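Local coordinates for protein phospho-2-dehydro-3-deoxyheptonate aldolase (Francisella tularensis, PDB 3TQK) that probably catalyses the condensation of phosphoenolpyruvate with D-erythrose 4-phosphate to DAHP, the first step of chorismate biosynthesis, and carries a manganese site, at residues C264-N268 against S269-H273; D326-E329 against T330-L334; M336-E339 against A340-R344. All coordinates share one frame; numbering follows the deposited sequence.

Contact 1: residues C264-N268 against S269-H273; sequences CSHGN and SQKDH. With MN (manganese (II) ion), chain B.
With chi1 at -55°, H266 sets its CG beside its own backbone N and anti to the carbonyl carbon, while the chain of K271 folds back to meet the ring through two bends, at chi2 (96°) and chi4 (98°). The ammonium NZ of K271 thereby arrives at the imidazole edge, close to the ring plane, 3.4 Å from CD2 of H266. Beside that edge H266 NE2 binds the manganese ion at 2.2 Å, in a site that also takes C58, E299 and D322; the other ring nitrogen, ND1, is hydrogen-bonded to D263, which fixes the rotation of the imidazole. A water links the two residues a second time, accepting from H266 N at 3.0 Å and from K271 NZ at 3.2 Å. The lysine end also has a weak, long ion pair with the metal ligand D322. In the main chain, K271 N donates to H266 O over 2.9 Å, which keeps the two residues close. This is the loop leaving barrel strand 260-263 in the TIM-barrel fold, where the active site lies at the C-terminal ends of the strands; a short, weakly bonded helical turn just after H266, about G267 to S269, runs into a type I' beta turn from S269 to D272, from which the bent side chain of K271 reaches back to the H266 ring. S269 packs against the start of the segment. Its CB rests on C264 O at 3.2 Å, and its OG, also near CA of S265, makes a weak hydrogen bond of 3.3 Å to D272 O. The hydroxyl of S265 comes no closer than 3.9 Å, OG to OG, to that of S269 and is hydrogen-bonded instead to E299, another manganese ligand, which makes S265 a second-shell residue of the site.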
ATOM      1  N   CYS A 264       8.368  -3.286 -20.963  1.00 32.72           N
ATOM      2  CA  CYS A 264       7.960  -4.056 -22.140  1.00 35.44           C
ATOM      3  C   CYS A 264       7.098  -5.274 -21.780  1.00 36.78           C
ATOM      4  O   CYS A 264       6.471  -5.869 -22.664  1.00 38.87           O
ATOM      5  CB  CYS A 264       9.172  -4.553 -22.929  1.00 36.22           C
ATOM      6  SG  CYS A 264      10.268  -3.259 -23.478  1.00 35.92           S
ATOM      7  N   SER A 265       7.086  -5.645 -20.501  1.00 35.84           N
ATOM      8  CA  SER A 265       6.433  -6.865 -20.036  1.00 36.95           C
ATOM      9  C   SER A 265       5.129  -6.557 -19.284  1.00 37.22           C
ATOM     10  O   SER A 265       4.542  -5.488 -19.456  1.00 37.11           O
ATOM     11  CB  SER A 265       7.408  -7.641 -19.136  1.00 36.07           C
ATOM     12  OG  SER A 265       7.015  -8.988 -18.994  1.00 36.08           O
ATOM     13  N   HIS A 266       4.693  -7.504 -18.456  1.00 38.12           N
ATOM     14  CA  HIS A 266       3.459  -7.388 -17.658  1.00 38.55           C
ATOM     15  C   HIS A 266       2.274  -6.890 -18.489  1.00 39.99           C
ATOM     16  O   HIS A 266       1.941  -7.503 -19.500  1.00 41.10           O
ATOM     17  CB  HIS A 266       3.720  -6.554 -16.398  1.00 36.72           C
ATOM     18  CG  HIS A 266       4.850  -7.084 -15.576  1.00 35.96           C
ATOM     19  ND1 HIS A 266       6.096  -6.494 -15.557  1.00 36.40           N
ATOM     20  CD2 HIS A 266       4.944  -8.191 -14.800  1.00 36.39           C
ATOM     21  CE1 HIS A 266       6.899  -7.196 -14.775  1.00 36.41           C
ATOM     22  NE2 HIS A 266       6.227  -8.238 -14.315  1.00 36.24           N
ATOM     23  N   GLY A 267       1.651  -5.789 -18.086  1.00 39.63           N
ATOM     24  CA  GLY A 267       0.463  -5.301 -18.786  1.00 41.32           C
ATOM     25  C   GLY A 267       0.679  -4.878 -20.231  1.00 42.43           C
ATOM     26  O   GLY A 267      -0.259  -4.917 -21.036  1.00 44.40           O
ATOM     27  N   ASN A 268       1.896  -4.467 -20.580  1.00 41.39           N
ATOM     28  CA  ASN A 268       2.154  -3.995 -21.950  1.00 42.39           C
ATOM     29  C   ASN A 268       2.337  -5.136 -22.958  1.00 44.66           C
ATOM     30  O   ASN A 268       1.898  -5.032 -24.105  1.00 46.07           O
ATOM     31  CB  ASN A 268       3.347  -3.026 -21.987  1.00 40.38           C
ATOM     32  CG  ASN A 268       2.958  -1.603 -21.630  1.00 38.06           C
ATOM     33  OD1 ASN A 268       3.751  -0.841 -21.072  1.00 36.55           O
ATOM     34  ND2 ASN A 268       1.739  -1.238 -21.957  1.00 34.90           N
ATOM     35  N   SER A 269       2.982  -6.218 -22.529  1.00 45.16           N
ATOM     36  CA  SER A 269       3.072  -7.427 -23.350  1.00 47.75           C
ATOM     37  C   SER A 269       1.835  -8.302 -23.149  1.00 50.00           C
ATOM     38  O   SER A 269       1.656  -9.309 -23.844  1.00 52.21           O
ATOM     39  CB  SER A 269       4.343  -8.222 -23.020  1.00 46.98           C
ATOM     40  OG  SER A 269       4.244  -8.902 -21.780  1.00 45.48           O
ATOM     41  N   GLN A 270       0.986  -7.899 -22.202  1.00 50.13           N
ATOM     42  CA  GLN A 270      -0.185  -8.670 -21.764  1.00 52.14           C
ATOM     43  C   GLN A 270       0.232 -10.064 -21.281  1.00 52.88           C
ATOM     44  O   GLN A 270      -0.439 -11.056 -21.544  1.00 55.11           O
ATOM     45  CB  GLN A 270      -1.253  -8.717 -22.871  1.00 54.87           C
ATOM     46  CG  GLN A 270      -1.865  -7.341 -23.162  1.00 55.33           C
ATOM     47  CD  GLN A 270      -2.661  -7.289 -24.457  1.00 59.04           C
ATOM     48  OE1 GLN A 270      -2.147  -7.598 -25.539  1.00 60.92           O
ATOM     49  NE2 GLN A 270      -3.916  -6.869 -24.355  1.00 60.24           N
ATOM     50  N   LYS A 271       1.362 -10.121 -20.577  1.00 51.58           N
ATOM     51  CA  LYS A 271       1.890 -11.365 -19.996  1.00 52.26           C
ATOM     52  C   LYS A 271       2.516 -12.331 -21.038  1.00 53.64           C
ATOM     53  O   LYS A 271       3.038 -13.396 -20.675  1.00 54.21           O
ATOM     54  CB  LYS A 271       0.798 -12.088 -19.177  1.00 53.33           C
ATOM     55  CG  LYS A 271       1.182 -12.381 -17.723  1.00 53.71           C
ATOM     56  CD  LYS A 271       0.653 -11.294 -16.759  1.00 54.17           C
ATOM     57  CE  LYS A 271       1.263 -11.395 -15.350  1.00 53.36           C
ATOM     58  NZ  LYS A 271       2.409 -10.446 -15.151  1.00 51.80           N
ATOM     59  N   ASP A 272       2.468 -11.958 -22.317  1.00 54.13           N
ATOM     60  CA  ASP A 272       3.032 -12.771 -23.395  1.00 55.18           C
ATOM     61  C   ASP A 272       4.504 -12.375 -23.556  1.00 53.00           C
ATOM     62  O   ASP A 272       4.797 -11.272 -24.004  1.00 51.93           O
ATOM     63  CB  ASP A 272       2.243 -12.530 -24.693  1.00 57.09           C
ATOM     64  CG  ASP A 272       2.511 -13.578 -25.761  1.00 59.52           C
ATOM     65  OD1 ASP A 272       3.487 -14.341 -25.631  1.00 59.18           O
ATOM     66  OD2 ASP A 272       1.736 -13.636 -26.739  1.00 60.81           O
ATOM     67  N   HIS A 273       5.423 -13.258 -23.179  1.00 52.13           N
ATOM     68  CA  HIS A 273       6.861 -12.962 -23.281  1.00 50.78           C
ATOM     69  C   HIS A 273       7.362 -12.720 -24.721  1.00 51.70           C
ATOM     70  O   HIS A 273       8.326 -11.974 -24.934  1.00 50.60           O
ATOM     71  CB  HIS A 273       7.705 -14.043 -22.577  1.00 50.79           C
ATOM     72  CG  HIS A 273       7.662 -15.392 -23.234  1.00 53.30           C
ATOM     73  ND1 HIS A 273       6.570 -16.228 -23.154  1.00 55.06           N
ATOM     74  CD2 HIS A 273       8.591 -16.058 -23.961  1.00 55.07           C
ATOM     75  CE1 HIS A 273       6.823 -17.346 -23.813  1.00 57.75           C
ATOM     76  NE2 HIS A 273       8.043 -17.268 -24.313  1.00 57.48           N
TER
HETATM   77 MN    MN B1001       6.995 -10.143 -13.421  1.00 38.04          MN
HETATM   78  O   HOH W   1       4.831 -10.213 -17.204  1.00  8.35           O

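Contact 2: residues D326-E329 against T330-L334; sequences DFEE and TVKML
F327 brings the CE2 side of its ring against V331 one turn on, CE2 meeting the CG2 methyl at 3.6 Å in an oblique approach. A chi1 of -165° places CG of F327 beside the carbonyl carbon; the ring also touches K72 and Q76 of helix 63-80, and V331 touches the same Q76. On the neighbouring side T330 turns back to D326: its hydroxyl OG1 donates to D326 O over 2.8 Å from above the carbonyl plane, while T330 N reaches the same oxygen at 3.1 Å from nearer that plane. Two donors of one residue thus grip this carbonyl, and OG1 has a further hydrogen-bonding partner in S300 OG. D326 is the N-cap of helix 327-344, the last helix of the barrel; its carboxylate OD1 takes the N-H of E329 at 3.0 Å in a nearly straight bond (163°), satisfying one of the amides at the helix start. The capping carboxylate would also be expected to interact well with the positive end of the helix dipole. Farther round, M333, a selenomethionine, rests its CG on E329 O at 3.3 Å, and its side chain touches Q276, I277 and L280 of helix 276-289. K332 bends its chain over E328 O, with CD 3.5 Å from that oxygen; its ammonium NZ stays 5.0 Å from E328 OE2, a separation at which the opposite charges may attract each other, though they are not in contact.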
ATOM      1  N   ASP A 326      14.418 -15.549 -23.440  1.00 48.10           N
ATOM      2  CA  ASP A 326      15.757 -16.105 -23.201  1.00 48.51           C
ATOM      3  C   ASP A 326      16.840 -15.035 -23.463  1.00 47.18           C
ATOM      4  O   ASP A 326      16.528 -13.927 -23.909  1.00 45.71           O
ATOM      5  CB  ASP A 326      15.994 -17.426 -23.974  1.00 51.39           C
ATOM      6  CG  ASP A 326      15.883 -17.282 -25.490  1.00 53.26           C
ATOM      7  OD1 ASP A 326      16.435 -16.314 -26.055  1.00 52.30           O
ATOM      8  OD2 ASP A 326      15.266 -18.171 -26.120  1.00 55.79           O
ATOM      9  N   PHE A 327      18.092 -15.359 -23.150  1.00 47.46           N
ATOM     10  CA  PHE A 327      19.196 -14.398 -23.262  1.00 46.58           C
ATOM     11  C   PHE A 327      19.519 -14.025 -24.709  1.00 47.87           C
ATOM     12  O   PHE A 327      19.808 -12.868 -25.010  1.00 46.82           O
ATOM     13  CB  PHE A 327      20.459 -14.931 -22.587  1.00 46.75           C
ATOM     14  CG  PHE A 327      21.495 -13.871 -22.345  1.00 45.79           C
ATOM     15  CD1 PHE A 327      21.374 -13.008 -21.267  1.00 43.82           C
ATOM     16  CD2 PHE A 327      22.574 -13.722 -23.202  1.00 47.42           C
ATOM     17  CE1 PHE A 327      22.318 -12.024 -21.038  1.00 43.04           C
ATOM     18  CE2 PHE A 327      23.523 -12.737 -22.980  1.00 45.85           C
ATOM     19  CZ  PHE A 327      23.391 -11.889 -21.899  1.00 43.91           C
ATOM     20  N   GLU A 328      19.483 -15.017 -25.593  1.00 50.50           N
ATOM     21  CA  GLU A 328      19.693 -14.791 -27.017  1.00 52.12           C
ATOM     22  C   GLU A 328      18.781 -13.669 -27.495  1.00 50.75           C
ATOM     23  O   GLU A 328      19.247 -12.726 -28.127  1.00 50.30           O
ATOM     24  CB  GLU A 328      19.426 -16.085 -27.787  1.00 55.18           C
ATOM     25  CG  GLU A 328      19.614 -16.022 -29.299  1.00 58.40           C
ATOM     26  CD  GLU A 328      19.408 -17.382 -29.947  1.00 62.12           C
ATOM     27  OE1 GLU A 328      18.991 -18.318 -29.228  1.00 63.74           O
ATOM     28  OE2 GLU A 328      19.658 -17.523 -31.164  1.00 65.13           O
ATOM     29  N   GLU A 329      17.495 -13.757 -27.153  1.00 49.90           N
ATOM     30  CA  GLU A 329      16.524 -12.746 -27.560  1.00 49.06           C
ATOM     31  C   GLU A 329      16.813 -11.408 -26.870  1.00 46.15           C
ATOM     32  O   GLU A 329      16.623 -10.347 -27.465  1.00 45.26           O
ATOM     33  CB  GLU A 329      15.084 -13.209 -27.281  1.00 49.69           C
ATOM     34  CG  GLU A 329      14.025 -12.418 -28.083  1.00 51.36           C
ATOM     35  CD  GLU A 329      12.586 -12.943 -27.946  1.00 53.61           C
ATOM     36  OE1 GLU A 329      12.382 -14.114 -27.551  1.00 55.42           O
ATOM     37  OE2 GLU A 329      11.652 -12.171 -28.261  1.00 53.52           O
ATOM     38  N   THR A 330      17.282 -11.470 -25.626  1.00 44.23           N
ATOM     39  CA  THR A 330      17.670 -10.273 -24.888  1.00 42.16           C
ATOM     40  C   THR A 330      18.809  -9.502 -25.567  1.00 42.07           C
ATOM     41  O   THR A 330      18.784  -8.271 -25.592  1.00 41.20           O
ATOM     42  CB  THR A 330      18.072 -10.599 -23.429  1.00 40.74           C
ATOM     43  OG1 THR A 330      17.034 -11.367 -22.810  1.00 41.63           O
ATOM     44  CG2 THR A 330      18.294  -9.323 -22.634  1.00 38.06           C
ATOM     45  N   VAL A 331      19.795 -10.216 -26.112  1.00 43.32           N
ATOM     46  CA  VAL A 331      20.885  -9.576 -26.849  1.00 43.43           C
ATOM     47  C   VAL A 331      20.342  -8.835 -28.076  1.00 44.20           C
ATOM     48  O   VAL A 331      20.776  -7.724 -28.371  1.00 43.55           O
ATOM     49  CB  VAL A 331      21.973 -10.592 -27.282  1.00 45.35           C
ATOM     50  CG1 VAL A 331      22.937  -9.960 -28.276  1.00 45.42           C
ATOM     51  CG2 VAL A 331      22.727 -11.117 -26.068  1.00 44.38           C
ATOM     52  N   LYS A 332      19.382  -9.431 -28.775  1.00 45.68           N
ATOM     53  CA  LYS A 332      18.770  -8.764 -29.928  1.00 46.83           C
ATOM     54  C   LYS A 332      18.085  -7.470 -29.512  1.00 44.30           C
ATOM     55  O   LYS A 332      18.120  -6.475 -30.231  1.00 44.04           O
ATOM     56  CB  LYS A 332      17.745  -9.662 -30.637  1.00 49.04           C
ATOM     57  CG  LYS A 332      18.302 -10.401 -31.843  1.00 54.21           C
ATOM     58  CD  LYS A 332      18.818 -11.803 -31.490  1.00 57.30           C
ATOM     59  CE  LYS A 332      17.765 -12.891 -31.757  1.00 60.01           C
ATOM     60  NZ  LYS A 332      17.815 -13.384 -33.167  1.00 62.60           N
HETATM   61  N   MSE A 333      17.443  -7.511 -28.356  1.00 42.29           N
HETATM   62  CA  MSE A 333      16.734  -6.360 -27.845  1.00 40.47           C
HETATM   63  C   MSE A 333      17.719  -5.242 -27.478  1.00 38.39           C
HETATM   64  O   MSE A 333      17.449  -4.079 -27.743  1.00 37.20           O
HETATM   65  CB  MSE A 333      15.857  -6.773 -26.662  1.00 39.41           C
HETATM   66  CG  MSE A 333      14.727  -7.699 -27.089  1.00 42.34           C
HETATM   67 SE   MSE A 333      13.770  -8.544 -25.636  1.00 44.65          SE
HETATM   68  CE  MSE A 333      12.504  -7.097 -25.273  1.00 40.75           C
ATOM     69  N   LEU A 334      18.867  -5.602 -26.911  1.00 37.74           N
ATOM     70  CA  LEU A 334      19.911  -4.618 -26.628  1.00 36.70           C
ATOM     71  C   LEU A 334      20.429  -4.006 -27.939  1.00 38.10           C
ATOM     72  O   LEU A 334      20.580  -2.787 -28.042  1.00 36.84           O
ATOM     73  CB  LEU A 334      21.051  -5.236 -25.814  1.00 36.25           C
ATOM     74  CG  LEU A 334      20.717  -5.729 -24.395  1.00 34.69           C
ATOM     75  CD1 LEU A 334      21.869  -6.545 -23.831  1.00 33.98           C
ATOM     76  CD2 LEU A 334      20.372  -4.584 -23.445  1.00 31.78           C
TER

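Contact 3: residues M336-E339 against A340-R344; sequences MLAE and AVQVR
The carboxamide of Q342 lies flat against the turn that precedes it, one face turned to the main chain of A338 and E339. A338 O sits under that face, 3.3 Å from CD of Q342, and the methyl CB of A338 lies on the same side, 4.2 Å from NE2. NE2 is 3.4 Å from A338 O, but the angle is too poor for a hydrogen bond; the amide N-H is used instead on D83, which fixes the rotation of the group. With chi1 at -69° the side chain of Q342 runs back along the helix, its CG 3.2 Å from A338 O, and the extended chain beyond CG sets the amide over that carbonyl. At the helix end R344 is hydrogen-bonded to main-chain oxygens of D49, I287 and I293. These residues form the C-terminal part of helix 327-344, the final helix of the (beta/alpha)8 barrel, and its i to i+4 bonding is regular: A340 N to M336 O, V341 N to L337 O, Q342 N to A338 O and V343 N to E339 O are all close to 3.0 Å. On the inner side, A340 puts CB on L337 O at 3.3 Å and packs against C284 of helix 276-289, while V341 brings CG2 to 3.4 Å from the same L337 O and touches V51 of strand 51-56. L337 touches both L280 of helix 276-289 and V53 of strand 51-56.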
HETATM    1  N   MSE A 336      18.768  -3.649 -30.672  1.00 41.85           N
HETATM    2  CA  MSE A 336      17.716  -2.744 -31.123  1.00 41.75           C
HETATM    3  C   MSE A 336      17.750  -1.413 -30.386  1.00 39.54           C
HETATM    4  O   MSE A 336      17.571  -0.366 -31.003  1.00 39.50           O
HETATM    5  CB  MSE A 336      16.341  -3.374 -30.931  1.00 42.20           C
HETATM    6  CG  MSE A 336      16.034  -4.495 -31.892  1.00 45.64           C
HETATM    7 SE   MSE A 336      14.542  -5.549 -31.231  1.00 46.89          SE
HETATM    8  CE  MSE A 336      13.109  -4.259 -31.543  1.00 44.26           C
ATOM      9  N   LEU A 337      17.953  -1.464 -29.070  1.00 37.51           N
ATOM     10  CA  LEU A 337      17.984  -0.251 -28.248  1.00 35.87           C
ATOM     11  C   LEU A 337      19.212   0.619 -28.544  1.00 35.96           C
ATOM     12  O   LEU A 337      19.108   1.850 -28.592  1.00 34.99           O
ATOM     13  CB  LEU A 337      17.925  -0.593 -26.759  1.00 33.97           C
ATOM     14  CG  LEU A 337      16.524  -0.964 -26.268  1.00 33.50           C
ATOM     15  CD1 LEU A 337      16.595  -1.796 -25.021  1.00 32.94           C
ATOM     16  CD2 LEU A 337      15.686   0.287 -26.024  1.00 32.60           C
ATOM     17  N   ALA A 338      20.359  -0.029 -28.745  1.00 36.84           N
ATOM     18  CA  ALA A 338      21.596   0.671 -29.031  1.00 37.21           C
ATOM     19  C   ALA A 338      21.507   1.360 -30.390  1.00 38.87           C
ATOM     20  O   ALA A 338      22.027   2.461 -30.555  1.00 38.59           O
ATOM     21  CB  ALA A 338      22.789  -0.289 -28.978  1.00 37.73           C
ATOM     22  N   GLU A 339      20.841   0.726 -31.355  1.00 40.68           N
ATOM     23  CA  GLU A 339      20.627   1.358 -32.654  1.00 42.54           C
ATOM     24  C   GLU A 339      19.709   2.565 -32.508  1.00 41.19           C
ATOM     25  O   GLU A 339      19.974   3.618 -33.082  1.00 41.55           O
ATOM     26  CB  GLU A 339      20.031   0.388 -33.679  1.00 45.00           C
ATOM     27  CG  GLU A 339      20.212   0.896 -35.114  1.00 49.16           C
ATOM     28  CD  GLU A 339      19.466   0.087 -36.169  1.00 55.16           C
ATOM     29  OE1 GLU A 339      18.527  -0.676 -35.834  1.00 58.87           O
ATOM     30  OE2 GLU A 339      19.826   0.226 -37.358  1.00 59.93           O
ATOM     31  N   ALA A 340      18.625   2.396 -31.753  1.00 39.53           N
ATOM     32  CA  ALA A 340      17.697   3.484 -31.467  1.00 38.27           C
ATOM     33  C   ALA A 340      18.421   4.719 -30.941  1.00 36.67           C
ATOM     34  O   ALA A 340      18.134   5.831 -31.375  1.00 36.55           O
ATOM     35  CB  ALA A 340      16.645   3.033 -30.461  1.00 37.19           C
ATOM     36  N   VAL A 341      19.347   4.519 -30.005  1.00 35.25           N
ATOM     37  CA  VAL A 341      20.108   5.620 -29.423  1.00 33.94           C
ATOM     38  C   VAL A 341      21.057   6.231 -30.457  1.00 35.55           C
ATOM     39  O   VAL A 341      21.156   7.458 -30.564  1.00 35.36           O
ATOM     40  CB  VAL A 341      20.894   5.179 -28.170  1.00 32.76           C
ATOM     41  CG1 VAL A 341      21.848   6.287 -27.697  1.00 31.22           C
ATOM     42  CG2 VAL A 341      19.934   4.797 -27.053  1.00 30.10           C
ATOM     43  N   GLN A 342      21.735   5.396 -31.236  1.00 36.75           N
ATOM     44  CA  GLN A 342      22.657   5.918 -32.254  1.00 38.52           C
ATOM     45  C   GLN A 342      21.940   6.867 -33.234  1.00 39.42           C
ATOM     46  O   GLN A 342      22.460   7.936 -33.562  1.00 39.56           O
ATOM     47  CB  GLN A 342      23.364   4.779 -32.993  1.00 39.91           C
ATOM     48  CG  GLN A 342      24.356   4.025 -32.106  1.00 40.47           C
ATOM     49  CD  GLN A 342      24.666   2.624 -32.601  1.00 42.31           C
ATOM     50  OE1 GLN A 342      24.477   2.315 -33.768  1.00 45.95           O
ATOM     51  NE2 GLN A 342      25.150   1.773 -31.710  1.00 42.35           N
ATOM     52  N   VAL A 343      20.735   6.490 -33.657  1.00 39.97           N
ATOM     53  CA  VAL A 343      19.943   7.312 -34.564  1.00 41.02           C
ATOM     54  C   VAL A 343      19.400   8.548 -33.851  1.00 39.82           C
ATOM     55  O   VAL A 343      19.258   9.621 -34.448  1.00 40.49           O
ATOM     56  CB  VAL A 343      18.786   6.501 -35.183  1.00 42.28           C
ATOM     57  CG1 VAL A 343      17.832   7.403 -35.963  1.00 43.53           C
ATOM     58  CG2 VAL A 343      19.339   5.409 -36.096  1.00 43.35           C
ATOM     59  N   ARG A 344      19.102   8.401 -32.566  1.00 38.28           N
ATOM     60  CA  ARG A 344      18.672   9.532 -31.768  1.00 36.99           C
ATOM     61  C   ARG A 344      19.718  10.648 -31.823  1.00 37.35           C
ATOM     62  O   ARG A 344      19.361  11.813 -31.956  1.00 37.24           O
ATOM     63  CB  ARG A 344      18.422   9.113 -30.319  1.00 35.08           C
ATOM     64  CG  ARG A 344      17.918  10.219 -29.447  1.00 33.15           C
ATOM     65  CD  ARG A 344      17.926   9.812 -28.002  1.00 32.02           C
ATOM     66  NE  ARG A 344      16.615   9.397 -27.525  1.00 30.33           N
ATOM     67  CZ  ARG A 344      16.370   8.980 -26.291  1.00 29.61           C
ATOM     68  NH1 ARG A 344      17.352   8.894 -25.402  1.00 29.15           N
ATOM     69  NH2 ARG A 344      15.130   8.640 -25.943  1.00 31.24           N
TER

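How the contacts relate
Each contact is a local one between adjoining segments, so none closes a long loop, and the three follow in series without nesting or crossing. Contact 1 comes first, at the exit of barrel strand 260-263 beside the manganese. The chain then passes through helix 276-289 and strand 293-299 before contacts 2 and 3 mark the start and the end of helix 327-344, their centres about 15 Å apart. Contact 1 touches neither; its nearest atoms are about 5 Å from contact 2. Helix 276-289 joins the set: Q276 meets S265 and M333, and L280 meets C264, M333 and L337. Strand 51-56 backs both parts of the last helix.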